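Local coordinates for spike protein P1 (Pseudoalteromonas phage pm2, PDB 2VVE) that binds the host-cell receptor, as the spike at the fivefold vertices of the phage particle, at residues 87-92 against 231-236; 132-137 against 186-191; 151-156 against 206-211. All coordinates share one frame; numbering follows the deposited sequence.

Overall arrangement
All three contacts lie in one domain whose two facing antiparallel sheets are consistent with a jelly roll. Contacts 1 and 2 share a four-stranded sheet, ordered 88-91, 229-236, 129-137, 189-195. Contact 1 joins its first two strands and contact 2 its last two. Their centres are about 11 Å apart. Contact 3 joins strands 151-160 and 200-208 of the facing sheet, its centre about 12 Å from that of contact 2 and about 18 Å from that of contact 1. Phe231 and His137 pack across the sandwich onto it. Along the chain contact 1 encloses the other two, whose segments alternate. The sandwich carries the calcium site beside contact 3, in the C-terminal part responsible for receptor binding.

Contact 1: 87-92 against 231-236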
ATOM      1  N   ILE A  87      27.907  15.765  -5.631  1.00 23.88           N
ATOM      2  CA  ILE A  87      27.321  15.860  -6.970  1.00 30.53           C
ATOM      3  C   ILE A  87      26.451  14.633  -7.291  1.00 29.84           C
ATOM      4  O   ILE A  87      26.226  13.787  -6.424  1.00 30.92           O
ATOM      5  CB  ILE A  87      28.404  16.115  -8.042  1.00 28.73           C
ATOM      6  CG1 ILE A  87      29.388  14.942  -8.127  1.00 23.66           C
ATOM      7  CG2 ILE A  87      29.148  17.427  -7.742  1.00 31.08           C
ATOM      8  CD1 ILE A  87      30.041  14.801  -9.497  1.00 31.46           C
ATOM      9  N   ARG A  88      25.940  14.542  -8.517  1.00 22.80           N
ATOM     10  CA  ARG A  88      25.168  13.371  -8.890  1.00 21.12           C
ATOM     11  C   ARG A  88      25.995  12.501  -9.807  1.00 22.02           C
ATOM     12  O   ARG A  88      26.308  12.907 -10.923  1.00 19.44           O
ATOM     13  CB  ARG A  88      23.835  13.729  -9.559  1.00 27.78           C
ATOM     14  CG  ARG A  88      23.008  12.496  -9.910  1.00 27.25           C
ATOM     15  CD  ARG A  88      21.517  12.770 -10.028  1.00 47.82           C
ATOM     16  NE  ARG A  88      20.928  13.257  -8.780  1.00 53.88           N
ATOM     17  CZ  ARG A  88      20.569  12.487  -7.752  1.00 62.77           C
ATOM     18  NH1 ARG A  88      20.047  13.046  -6.672  1.00 56.11           N
ATOM     19  NH2 ARG A  88      20.727  11.167  -7.795  1.00 51.53           N
ATOM     20  N   VAL A  89      26.360  11.316  -9.325  1.00 23.12           N
ATOM     21  CA  VAL A  89      27.045  10.336 -10.165  1.00 17.55           C
ATOM     22  C   VAL A  89      26.034   9.277 -10.577  1.00 24.42           C
ATOM     23  O   VAL A  89      25.453   8.597  -9.726  1.00 22.93           O
ATOM     24  CB  VAL A  89      28.244   9.679  -9.432  1.00 23.54           C
ATOM     25  CG1 VAL A  89      28.913   8.625 -10.328  1.00 18.95           C
ATOM     26  CG2 VAL A  89      29.251  10.740  -9.015  1.00 27.34           C
ATOM     27  N   PHE A  90      25.820   9.153 -11.884  1.00 15.29           N
ATOM     28  CA  PHE A  90      24.826   8.227 -12.394  1.00 19.21           C
ATOM     29  C   PHE A  90      25.385   6.819 -12.469  1.00 22.30           C
ATOM     30  O   PHE A  90      24.760   5.870 -11.992  1.00 20.39           O
ATOM     31  CB  PHE A  90      24.308   8.687 -13.750  1.00 22.32           C
ATOM     32  CG  PHE A  90      23.481   9.943 -13.685  1.00 15.26           C
ATOM     33  CD1 PHE A  90      22.201   9.913 -13.150  1.00 20.51           C
ATOM     34  CD2 PHE A  90      23.988  11.152 -14.160  1.00 17.62           C
ATOM     35  CE1 PHE A  90      21.432  11.062 -13.088  1.00 20.70           C
ATOM     36  CE2 PHE A  90      23.218  12.319 -14.107  1.00 17.37           C
ATOM     37  CZ  PHE A  90      21.940  12.274 -13.567  1.00 23.16           C
ATOM     38  N   LYS A  91      26.567   6.698 -13.072  1.00 22.09           N
ATOM     39  CA  LYS A  91      27.214   5.416 -13.272  1.00 19.43           C
ATOM     40  C   LYS A  91      28.717   5.618 -13.340  1.00 22.29           C
ATOM     41  O   LYS A  91      29.209   6.696 -13.723  1.00 20.08           O
ATOM     42  CB  LYS A  91      26.770   4.775 -14.602  1.00 18.37           C
ATOM     43  CG  LYS A  91      25.373   4.187 -14.640  1.00 24.70           C
ATOM     44  CD  LYS A  91      25.271   2.870 -13.865  1.00 24.83           C
ATOM     45  CE  LYS A  91      23.836   2.371 -13.899  1.00 28.25           C
ATOM     46  NZ  LYS A  91      23.537   1.289 -12.908  1.00 27.84           N
ATOM     47  N   GLU A  92      29.442   4.576 -12.957  1.00 20.31           N
ATOM     48  CA  GLU A  92      30.860   4.463 -13.292  1.00 16.38           C
ATOM     49  C   GLU A  92      31.030   3.132 -13.986  1.00 24.42           C
ATOM     50  O   GLU A  92      30.563   2.107 -13.488  1.00 31.58           O
ATOM     51  CB  GLU A  92      31.741   4.553 -12.048  1.00 21.39           C
ATOM     52  CG  GLU A  92      31.665   5.895 -11.350  1.00 25.82           C
ATOM     53  CD  GLU A  92      32.377   5.905 -10.017  1.00 37.29           C
ATOM     54  OE1 GLU A  92      33.622   5.961 -10.007  1.00 41.32           O
ATOM     55  OE2 GLU A  92      31.683   5.865  -8.983  1.00 43.85           O
ATOM     56  N   PHE A 231      33.130   4.884 -20.714  1.00 14.21           N
ATOM     57  CA  PHE A 231      32.527   5.952 -19.904  1.00 12.73           C
ATOM     58  C   PHE A 231      32.915   5.785 -18.436  1.00 15.92           C
ATOM     59  O   PHE A 231      32.164   5.241 -17.628  1.00 16.14           O
ATOM     60  CB  PHE A 231      31.002   6.014 -20.081  1.00 12.95           C
ATOM     61  CG  PHE A 231      30.573   6.482 -21.442  1.00 13.94           C
ATOM     62  CD1 PHE A 231      30.198   7.802 -21.648  1.00 14.55           C
ATOM     63  CD2 PHE A 231      30.568   5.606 -22.521  1.00 15.22           C
ATOM     64  CE1 PHE A 231      29.811   8.249 -22.924  1.00 13.77           C
ATOM     65  CE2 PHE A 231      30.189   6.037 -23.797  1.00 13.96           C
ATOM     66  CZ  PHE A 231      29.805   7.359 -23.999  1.00 14.93           C
ATOM     67  N   ILE A 232      34.118   6.250 -18.110  1.00 16.25           N
ATOM     68  CA  ILE A 232      34.677   6.136 -16.758  1.00 16.59           C
ATOM     69  C   ILE A 232      33.693   6.603 -15.659  1.00 19.50           C
ATOM     70  O   ILE A 232      33.487   5.911 -14.645  1.00 18.53           O
ATOM     71  CB  ILE A 232      36.026   6.905 -16.670  1.00 15.85           C
ATOM     72  CG1 ILE A 232      37.058   6.289 -17.640  1.00 16.99           C
ATOM     73  CG2 ILE A 232      36.545   6.953 -15.238  1.00 18.24           C
ATOM     74  CD1 ILE A 232      37.420   4.834 -17.327  1.00 22.16           C
ATOM     75  N   GLU A 233      33.072   7.758 -15.884  1.00 18.96           N
ATOM     76  CA  GLU A 233      32.093   8.312 -14.961  1.00 19.57           C
ATOM     77  C   GLU A 233      31.050   9.103 -15.745  1.00 16.11           C
ATOM     78  O   GLU A 233      31.399   9.872 -16.623  1.00 16.31           O
ATOM     79  CB  GLU A 233      32.803   9.228 -13.959  1.00 19.73           C
ATOM     80  CG  GLU A 233      31.945   9.683 -12.789  1.00 26.31           C
ATOM     81  CD  GLU A 233      32.577  10.830 -12.012  1.00 41.75           C
ATOM     82  OE1 GLU A 233      33.679  11.299 -12.394  1.00 42.36           O
ATOM     83  OE2 GLU A 233      31.959  11.267 -11.021  1.00 48.97           O
ATOM     84  N   VAL A 234      29.773   8.869 -15.456  1.00 12.09           N
ATOM     85  CA  VAL A 234      28.692   9.695 -15.996  1.00 14.06           C
ATOM     86  C   VAL A 234      28.069  10.430 -14.804  1.00 12.76           C
ATOM     87  O   VAL A 234      27.645   9.803 -13.820  1.00 15.68           O
ATOM     88  CB  VAL A 234      27.623   8.869 -16.746  1.00 18.76           C
ATOM     89  CG1 VAL A 234      26.546   9.805 -17.339  1.00 15.35           C
ATOM     90  CG2 VAL A 234      28.281   7.997 -17.845  1.00 14.92           C
ATOM     91  N   TYR A 235      28.010  11.755 -14.901  1.00 15.06           N
ATOM     92  CA  TYR A 235      27.683  12.585 -13.733  1.00 13.45           C
ATOM     93  C   TYR A 235      27.118  13.934 -14.137  1.00 18.25           C
ATOM     94  O   TYR A 235      27.069  14.280 -15.318  1.00 18.23           O
ATOM     95  CB  TYR A 235      28.946  12.793 -12.873  1.00 14.76           C
ATOM     96  CG  TYR A 235      30.024  13.613 -13.553  1.00 14.63           C
ATOM     97  CD1 TYR A 235      30.125  14.995 -13.330  1.00 16.49           C
ATOM     98  CD2 TYR A 235      30.928  13.022 -14.441  1.00 13.74           C
ATOM     99  CE1 TYR A 235      31.094  15.758 -13.965  1.00 21.54           C
ATOM    100  CE2 TYR A 235      31.907  13.786 -15.082  1.00 19.51           C
ATOM    101  CZ  TYR A 235      31.982  15.154 -14.836  1.00 19.81           C
ATOM    102  OH  TYR A 235      32.941  15.911 -15.471  1.00 22.71           O
ATOM    103  N   SER A 236      26.696  14.701 -13.138  1.00 16.01           N
ATOM    104  CA  SER A 236      26.354  16.093 -13.350  1.00 18.24           C
ATOM    105  C   SER A 236      26.768  16.876 -12.113  1.00 20.33           C
ATOM    106  O   SER A 236      26.539  16.422 -10.996  1.00 17.69           O
ATOM    107  CB  SER A 236      24.852  16.240 -13.586  1.00 17.62           C
ATOM    108  OG  SER A 236      24.487  17.607 -13.751  1.00 21.54           O
TER
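The Phe90 ring meets the neighbouring strand obliquely, with its CD2 4.0 Å from Tyr235 CA and 4.3 Å from Val234 CG1. One face carries Arg88 CG, 3.8 Å above the plane and displaced toward the rim. Phe116 also meets this ring, the two planes turned by about 20°. Ile87 reaches the Tyr235 ring obliquely, its CD1 3.8 Å from Tyr235 CD1. The same Ile87 CD1 lies 4.1 Å from Tyr235 CB. The two strands are antiparallel neighbours in a sheet that ends, within this chain, at strand 88-91. A classic beta bulge shifts their register, because Phe90 and Lys91 both face Val234. Phe90 N donates to Val234 O at 2.7 Å, while Lys91 N makes only a weak bond to the same oxygen. Val234 N returns an almost straight bond to Lys91 O (177°). On the sheet face bearing Val89 and Tyr235, Val89 crosses Glu233 at about a right angle, and its CG2 lies 3.4 Å from Glu233 OE2. Glu92 runs beside Glu233 and points the same way. Their carboxylates stay apart, with Glu92 OE1 5.7 Å from Glu233 OE2.

Contact 2: 132-137 against 186-191; sequences KARVRH and FDDNTL
Asp188 OD2 is gripped by two arginines at once. Arg134 NE reaches the anti lone pair of Asp188 OD2 at 2.8 Å, and Arg136 NH2 the syn lone pair of that oxygen at 3.0 Å. The other oxygen, Asp188 OD1, accepts Arg136 NE on its syn lone pair at 2.9 Å. Arg136 thus holds the carboxylate side-on with two nitrogens, and the two planes are only 27° apart. Arg134 comes from a different direction, its guanidinium turned 70° from the carboxylate. Its chain is extended from CG to NE, and its NH1 goes on to the backbone oxygen of Asp185. The bend in Arg136 is at chi3 (-59°), which sets NE against OD1.

Asp188 stands just before strand 189-195, one of the two outermost strands of this sheet within the chain. Beyond it, antiparallel pairing with strand 129-137 is regular. Val135 and Asn189 exchange two backbone hydrogen bonds, and so do Ala133 and Leu191. The side chains of Ala133, Val135 and Leu191 share one face of the sheet. Val135 CG2 lies 4.0 Å from Leu191 CB, and Ala133 CB is 4.2 Å from the same atom. Ala133 and Leu191 also touch Phe157 of the facing sheet. His137 is fixed at both ring nitrogens, by Thr229 and Tyr175.

The network ties the start of the outer strand to two alternate residues of its neighbour. Two guanidinium groups around one carboxylate probably favour its ionised form and hold its rotation.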
ATOM      1  N   LYS A 132      27.286  15.243 -18.097  1.00 13.58           N
ATOM      2  CA  LYS A 132      28.688  15.066 -18.437  1.00 14.28           C
ATOM      3  C   LYS A 132      29.141  13.626 -18.303  1.00 19.18           C
ATOM      4  O   LYS A 132      28.518  12.828 -17.605  1.00 17.14           O
ATOM      5  CB  LYS A 132      29.559  15.937 -17.536  1.00 17.20           C
ATOM      6  CG  LYS A 132      29.421  17.436 -17.753  1.00 22.03           C
ATOM      7  CD  LYS A 132      30.277  18.169 -16.731  1.00 25.34           C
ATOM      8  CE  LYS A 132      30.094  19.683 -16.800  1.00 21.14           C
ATOM      9  NZ  LYS A 132      30.811  20.374 -15.670  1.00 32.45           N
ATOM     10  N   ALA A 133      30.234  13.299 -18.986  1.00 10.17           N
ATOM     11  CA  ALA A 133      30.928  12.043 -18.741  1.00 15.23           C
ATOM     12  C   ALA A 133      32.428  12.229 -18.856  1.00 16.80           C
ATOM     13  O   ALA A 133      32.905  12.992 -19.709  1.00 19.23           O
ATOM     14  CB  ALA A 133      30.457  10.961 -19.697  1.00 11.36           C
ATOM     15  N   ARG A 134      33.156  11.524 -17.994  1.00 16.05           N
ATOM     16  CA  ARG A 134      34.597  11.375 -18.103  1.00 17.56           C
ATOM     17  C   ARG A 134      34.829  10.168 -19.018  1.00 19.57           C
ATOM     18  O   ARG A 134      34.407   9.040 -18.720  1.00 16.45           O
ATOM     19  CB  ARG A 134      35.222  11.177 -16.710  1.00 17.48           C
ATOM     20  CG  ARG A 134      36.710  10.861 -16.722  1.00 22.15           C
ATOM     21  CD  ARG A 134      37.268  10.668 -15.317  1.00 17.03           C
ATOM     22  NE  ARG A 134      38.717  10.488 -15.371  1.00 28.33           N
ATOM     23  CZ  ARG A 134      39.524  10.545 -14.315  1.00 48.56           C
ATOM     24  NH1 ARG A 134      40.830  10.378 -14.476  1.00 40.29           N
ATOM     25  NH2 ARG A 134      39.031  10.772 -13.102  1.00 43.14           N
ATOM     26  N   VAL A 135      35.459  10.422 -20.159  1.00 19.69           N
ATOM     27  CA  VAL A 135      35.494   9.443 -21.237  1.00 15.10           C
ATOM     28  C   VAL A 135      36.936   9.080 -21.578  1.00 13.50           C
ATOM     29  O   VAL A 135      37.782   9.956 -21.766  1.00 20.71           O
ATOM     30  CB  VAL A 135      34.722   9.955 -22.506  1.00 18.87           C
ATOM     31  CG1 VAL A 135      34.777   8.945 -23.605  1.00 17.66           C
ATOM     32  CG2 VAL A 135      33.269  10.249 -22.183  1.00 12.01           C
ATOM     33  N   ARG A 136      37.204   7.780 -21.639  1.00 13.79           N
ATOM     34  CA  ARG A 136      38.548   7.296 -21.918  1.00 21.35           C
ATOM     35  C   ARG A 136      38.567   6.508 -23.221  1.00 20.41           C
ATOM     36  O   ARG A 136      37.899   5.475 -23.359  1.00 18.44           O
ATOM     37  CB  ARG A 136      39.070   6.440 -20.752  1.00 18.02           C
ATOM     38  CG  ARG A 136      40.512   5.940 -20.936  1.00 21.51           C
ATOM     39  CD  ARG A 136      41.019   5.265 -19.695  1.00 22.32           C
ATOM     40  NE  ARG A 136      40.981   6.179 -18.561  1.00 21.73           N
ATOM     41  CZ  ARG A 136      40.966   5.794 -17.291  1.00 24.90           C
ATOM     42  NH1 ARG A 136      40.988   4.501 -16.984  1.00 19.95           N
ATOM     43  NH2 ARG A 136      40.915   6.710 -16.331  1.00 27.96           N
ATOM     44  N   HIS A 137      39.347   7.005 -24.169  1.00 17.32           N
ATOM     45  CA  HIS A 137      39.604   6.288 -25.409  1.00 15.94           C
ATOM     46  C   HIS A 137      40.974   5.614 -25.345  1.00 14.91           C
ATOM     47  O   HIS A 137      41.971   6.241 -24.988  1.00 20.56           O
ATOM     48  CB  HIS A 137      39.517   7.246 -26.600  1.00 17.00           C
ATOM     49  CG  HIS A 137      38.292   8.107 -26.584  1.00 19.35           C
ATOM     50  ND1 HIS A 137      37.039   7.618 -26.885  1.00 12.59           N
ATOM     51  CD2 HIS A 137      38.128   9.428 -26.322  1.00 15.98           C
ATOM     52  CE1 HIS A 137      36.154   8.598 -26.798  1.00 21.66           C
ATOM     53  NE2 HIS A 137      36.789   9.707 -26.465  1.00 22.17           N
ATOM     54  N   PHE A 186      45.074  10.877 -17.255  1.00 35.55           N
ATOM     55  CA  PHE A 186      45.169  12.342 -17.293  1.00 40.77           C
ATOM     56  C   PHE A 186      44.766  12.950 -18.644  1.00 42.03           C
ATOM     57  O   PHE A 186      44.601  14.170 -18.755  1.00 41.71           O
ATOM     58  CB  PHE A 186      46.584  12.809 -16.900  1.00 46.90           C
ATOM     59  CG  PHE A 186      47.687  12.155 -17.688  1.00 36.90           C
ATOM     60  CD1 PHE A 186      48.415  11.100 -17.143  1.00 43.63           C
ATOM     61  CD2 PHE A 186      48.001  12.590 -18.975  1.00 45.51           C
ATOM     62  CE1 PHE A 186      49.436  10.484 -17.867  1.00 48.30           C
ATOM     63  CE2 PHE A 186      49.019  11.980 -19.707  1.00 53.35           C
ATOM     64  CZ  PHE A 186      49.738  10.927 -19.151  1.00 47.25           C
ATOM     65  N   ASP A 187      44.626  12.098 -19.661  1.00 35.34           N
ATOM     66  CA  ASP A 187      44.188  12.516 -20.994  1.00 34.10           C
ATOM     67  C   ASP A 187      42.684  12.293 -21.227  1.00 29.25           C
ATOM     68  O   ASP A 187      42.174  12.572 -22.321  1.00 29.27           O
ATOM     69  CB  ASP A 187      44.989  11.784 -22.077  1.00 37.34           C
ATOM     70  CG  ASP A 187      46.456  12.184 -22.102  1.00 48.98           C
ATOM     71  OD1 ASP A 187      46.774  13.372 -21.870  1.00 42.22           O
ATOM     72  OD2 ASP A 187      47.297  11.303 -22.373  1.00 44.21           O
ATOM     73  N   ASP A 188      41.973  11.795 -20.214  1.00 26.30           N
ATOM     74  CA  ASP A 188      40.530  11.536 -20.349  1.00 26.31           C
ATOM     75  C   ASP A 188      39.793  12.782 -20.837  1.00 25.08           C
ATOM     76  O   ASP A 188      40.144  13.906 -20.466  1.00 29.29           O
ATOM     77  CB  ASP A 188      39.916  11.070 -19.025  1.00 30.27           C
ATOM     78  CG  ASP A 188      40.258   9.627 -18.684  1.00 25.81           C
ATOM     79  OD1 ASP A 188      40.866   8.918 -19.519  1.00 27.56           O
ATOM     80  OD2 ASP A 188      39.913   9.201 -17.562  1.00 26.75           O
ATOM     81  N   ASN A 189      38.789  12.576 -21.683  1.00 20.12           N
ATOM     82  CA  ASN A 189      37.964  13.675 -22.179  1.00 26.27           C
ATOM     83  C   ASN A 189      36.700  13.903 -21.360  1.00 25.21           C
ATOM     84  O   ASN A 189      36.280  13.043 -20.590  1.00 24.28           O
ATOM     85  CB  ASN A 189      37.598  13.440 -23.643  1.00 21.44           C
ATOM     86  CG  ASN A 189      38.810  13.439 -24.552  1.00 35.80           C
ATOM     87  OD1 ASN A 189      39.824  14.073 -24.258  1.00 45.66           O
ATOM     88  ND2 ASN A 189      38.710  12.732 -25.667  1.00 32.44           N
ATOM     89  N   THR A 190      36.101  15.078 -21.521  1.00 29.66           N
ATOM     90  CA  THR A 190      34.801  15.335 -20.925  1.00 26.43           C
ATOM     91  C   THR A 190      33.729  15.539 -21.995  1.00 20.57           C
ATOM     92  O   THR A 190      33.779  16.494 -22.777  1.00 23.22           O
ATOM     93  CB  THR A 190      34.831  16.508 -19.925  1.00 31.56           C
ATOM     94  OG1 THR A 190      35.757  16.208 -18.872  1.00 26.87           O
ATOM     95  CG2 THR A 190      33.445  16.737 -19.317  1.00 22.62           C
ATOM     96  N   LEU A 191      32.773  14.621 -22.028  1.00 15.34           N
ATOM     97  CA  LEU A 191      31.582  14.788 -22.834  1.00 14.98           C
ATOM     98  C   LEU A 191      30.691  15.717 -22.007  1.00 19.95           C
ATOM     99  O   LEU A 191      30.469  15.470 -20.825  1.00 20.27           O
ATOM    100  CB  LEU A 191      30.938  13.413 -23.114  1.00 17.14           C
ATOM    101  CG  LEU A 191      29.584  13.334 -23.824  1.00 17.91           C
ATOM    102  CD1 LEU A 191      29.593  13.977 -25.206  1.00 17.57           C
ATOM    103  CD2 LEU A 191      29.087  11.885 -23.904  1.00 18.96           C
TER

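Contact 3: 151-156 against 206-211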
ATOM      1  N   ILE A 151      42.177   5.914 -34.901  1.00 27.08           N
ATOM      2  CA  ILE A 151      40.780   5.626 -34.606  1.00 22.76           C
ATOM      3  C   ILE A 151      40.003   6.919 -34.351  1.00 23.33           C
ATOM      4  O   ILE A 151      40.367   7.711 -33.475  1.00 31.89           O
ATOM      5  CB  ILE A 151      40.636   4.654 -33.397  1.00 30.23           C
ATOM      6  CG1 ILE A 151      41.240   3.275 -33.718  1.00 22.82           C
ATOM      7  CG2 ILE A 151      39.175   4.539 -32.937  1.00 25.82           C
ATOM      8  CD1 ILE A 151      40.607   2.530 -34.909  1.00 22.87           C
ATOM      9  N   SER A 152      38.939   7.124 -35.127  1.00 25.87           N
ATOM     10  CA  SER A 152      38.023   8.243 -34.893  1.00 23.19           C
ATOM     11  C   SER A 152      36.971   7.826 -33.881  1.00 18.80           C
ATOM     12  O   SER A 152      36.429   6.719 -33.951  1.00 17.33           O
ATOM     13  CB  SER A 152      37.361   8.716 -36.195  1.00 24.11           C
ATOM     14  OG  SER A 152      38.321   9.286 -37.073  1.00 29.54           O
ATOM     15  N   VAL A 153      36.714   8.714 -32.924  1.00 19.27           N
ATOM     16  CA  VAL A 153      35.725   8.475 -31.876  1.00 19.20           C
ATOM     17  C   VAL A 153      34.724   9.631 -31.782  1.00 23.43           C
ATOM     18  O   VAL A 153      35.055  10.790 -32.050  1.00 19.12           O
ATOM     19  CB  VAL A 153      36.372   8.232 -30.478  1.00 21.60           C
ATOM     20  CG1 VAL A 153      37.320   7.028 -30.507  1.00 21.03           C
ATOM     21  CG2 VAL A 153      37.103   9.464 -29.988  1.00 20.41           C
ATOM     22  N   LYS A 154      33.492   9.295 -31.431  1.00 22.55           N
ATOM     23  CA  LYS A 154      32.480  10.294 -31.134  1.00 18.14           C
ATOM     24  C   LYS A 154      31.491   9.696 -30.130  1.00 21.98           C
ATOM     25  O   LYS A 154      30.488   9.084 -30.527  1.00 16.35           O
ATOM     26  CB  LYS A 154      31.786  10.798 -32.412  1.00 17.94           C
ATOM     27  CG  LYS A 154      30.749  11.906 -32.154  1.00 22.95           C
ATOM     28  CD  LYS A 154      30.368  12.665 -33.414  1.00 26.27           C
ATOM     29  CE  LYS A 154      31.295  13.838 -33.664  1.00 38.15           C
ATOM     30  NZ  LYS A 154      30.914  14.559 -34.907  1.00 50.17           N
ATOM     31  N   PRO A 155      31.784   9.855 -28.820  1.00 15.80           N
ATOM     32  CA  PRO A 155      30.898   9.316 -27.787  1.00 14.88           C
ATOM     33  C   PRO A 155      29.556  10.053 -27.773  1.00 12.75           C
ATOM     34  O   PRO A 155      29.494  11.224 -28.149  1.00 12.58           O
ATOM     35  CB  PRO A 155      31.678   9.548 -26.484  1.00 14.90           C
ATOM     36  CG  PRO A 155      32.624  10.686 -26.808  1.00 12.05           C
ATOM     37  CD  PRO A 155      32.974  10.518 -28.249  1.00 17.16           C
ATOM     38  N   ALA A 156      28.492   9.365 -27.379  1.00 16.32           N
ATOM     39  CA  ALA A 156      27.170  10.000 -27.299  1.00 10.59           C
ATOM     40  C   ALA A 156      26.366   9.454 -26.132  1.00 11.19           C
ATOM     41  O   ALA A 156      26.680   8.377 -25.604  1.00 11.27           O
ATOM     42  CB  ALA A 156      26.400   9.819 -28.605  1.00 12.27           C
ATOM     43  N   PRO A 206      24.887   5.364 -22.822  1.00 10.16           N
ATOM     44  CA  PRO A 206      26.204   5.869 -23.221  1.00 12.79           C
ATOM     45  C   PRO A 206      26.828   4.949 -24.276  1.00 12.14           C
ATOM     46  O   PRO A 206      27.026   3.750 -24.028  1.00 13.88           O
ATOM     47  CB  PRO A 206      27.008   5.853 -21.904  1.00 16.20           C
ATOM     48  CG  PRO A 206      25.985   5.679 -20.806  1.00 15.13           C
ATOM     49  CD  PRO A 206      24.905   4.841 -21.442  1.00 13.21           C
ATOM     50  N   VAL A 207      27.121   5.509 -25.449  1.00 11.13           N
ATOM     51  CA  VAL A 207      27.590   4.712 -26.587  1.00 13.10           C
ATOM     52  C   VAL A 207      28.735   5.345 -27.356  1.00 12.11           C
ATOM     53  O   VAL A 207      28.971   6.565 -27.260  1.00 11.00           O
ATOM     54  CB  VAL A 207      26.440   4.445 -27.613  1.00 16.10           C
ATOM     55  CG1 VAL A 207      25.257   3.765 -26.943  1.00 13.41           C
ATOM     56  CG2 VAL A 207      26.010   5.738 -28.310  1.00 14.60           C
ATOM     57  N   GLU A 208      29.435   4.513 -28.137  1.00 10.96           N
ATOM     58  CA  GLU A 208      30.343   5.007 -29.176  1.00 14.65           C
ATOM     59  C   GLU A 208      29.585   5.014 -30.521  1.00 15.01           C
ATOM     60  O   GLU A 208      29.056   3.977 -30.931  1.00 14.28           O
ATOM     61  CB  GLU A 208      31.591   4.115 -29.256  1.00 13.09           C
ATOM     62  CG  GLU A 208      32.569   4.517 -30.380  1.00 14.17           C
ATOM     63  CD  GLU A 208      32.959   5.998 -30.329  1.00 19.76           C
ATOM     64  OE1 GLU A 208      33.611   6.429 -29.339  1.00 19.99           O
ATOM     65  OE2 GLU A 208      32.613   6.731 -31.285  1.00 19.08           O
ATOM     66  N   THR A 209      29.537   6.163 -31.203  1.00 11.32           N
ATOM     67  CA  THR A 209      28.733   6.295 -32.437  1.00 15.98           C
ATOM     68  C   THR A 209      29.533   6.059 -33.716  1.00 17.96           C
ATOM     69  O   THR A 209      28.959   5.927 -34.805  1.00 17.26           O
ATOM     70  CB  THR A 209      28.030   7.679 -32.563  1.00 19.25           C
ATOM     71  OG1 THR A 209      29.011   8.718 -32.674  1.00 16.06           O
ATOM     72  CG2 THR A 209      27.107   7.950 -31.386  1.00 14.78           C
ATOM     73  N   GLU A 210      30.856   6.051 -33.589  1.00 16.46           N
ATOM     74  CA  GLU A 210      31.730   6.000 -34.752  1.00 15.10           C
ATOM     75  C   GLU A 210      32.374   4.626 -34.813  1.00 19.25           C
ATOM     76  O   GLU A 210      33.077   4.222 -33.884  1.00 21.32           O
ATOM     77  CB  GLU A 210      32.789   7.113 -34.675  1.00 19.86           C
ATOM     78  CG  GLU A 210      33.749   7.186 -35.858  1.00 29.83           C
ATOM     79  CD  GLU A 210      33.105   7.717 -37.123  1.00 38.59           C
ATOM     80  OE1 GLU A 210      32.281   8.654 -37.036  1.00 46.82           O
ATOM     81  OE2 GLU A 210      33.438   7.198 -38.209  1.00 57.75           O
ATOM     82  N   LEU A 211      32.097   3.902 -35.897  1.00 19.47           N
ATOM     83  CA  LEU A 211      32.735   2.621 -36.152  1.00 19.81           C
ATOM     84  C   LEU A 211      33.800   2.863 -37.230  1.00 26.06           C
ATOM     85  O   LEU A 211      33.482   3.000 -38.413  1.00 22.25           O
ATOM     86  CB  LEU A 211      31.696   1.569 -36.581  1.00 19.34           C
ATOM     87  CG  LEU A 211      32.168   0.153 -36.957  1.00 21.17           C
ATOM     88  CD1 LEU A 211      32.933  -0.514 -35.818  1.00 20.99           C
ATOM     89  CD2 LEU A 211      30.991  -0.706 -37.376  1.00 26.04           C
TER
HETATM   90  O   HOH W   1      35.593   4.583 -32.588  1.00 20.20           O
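Lys154 and Thr209 meet where strands 151-160 and 200-208 begin to part. Both belong to the sheet that faces the one of strands 129-137 and 229-236, in a fold consistent with a jelly roll. Up to this point the pairing is antiparallel and close. Ala156 and Val207 exchange two backbone hydrogen bonds. Ala156 CB is pressed against Thr209 CG2 at 3.4 Å, tighter than usual van der Waals contact. Lys154 O accepts twice from Thr209. Thr209 OG1 lies 2.6 Å from Lys154 O, in the carbonyl plane on a lone pair. The Thr209 N bond to the same oxygen comes from above that plane.

Beyond the Lys154-Thr209 pair the backbones separate, and the Glu208 side chain bridges them. It bends at chi2 (53°), and Glu208 OE2 accepts Lys154 N on the syn lone pair at 2.7 Å. The anti lone pair of OE2 takes Glu210 N, so one oxygen holds both segments. Glu208 OE1 is hydrogen-bonded to Thr229 OG1 of the facing sheet and packs against Val153 CB at 3.5 Å. These bonds fix the carboxylate at both oxygens.

The other end is looser. Lys154 is exposed, and its NZ stays 6.4 Å from Glu210 OE1, too far for a salt bridge. Glu210 touches Ser152 mainly through its CG, 3.3 Å from Ser152 O. This end lies beside the calcium ion bound by Ser150, Asp212 and Asp214; Ser152 N hydrogen-bonds to Asp212 OD2. No direct backbone bond joins Ser152 and Glu210. Instead one water donates to both Ser152 O, at 2.7 Å, and Glu210 O.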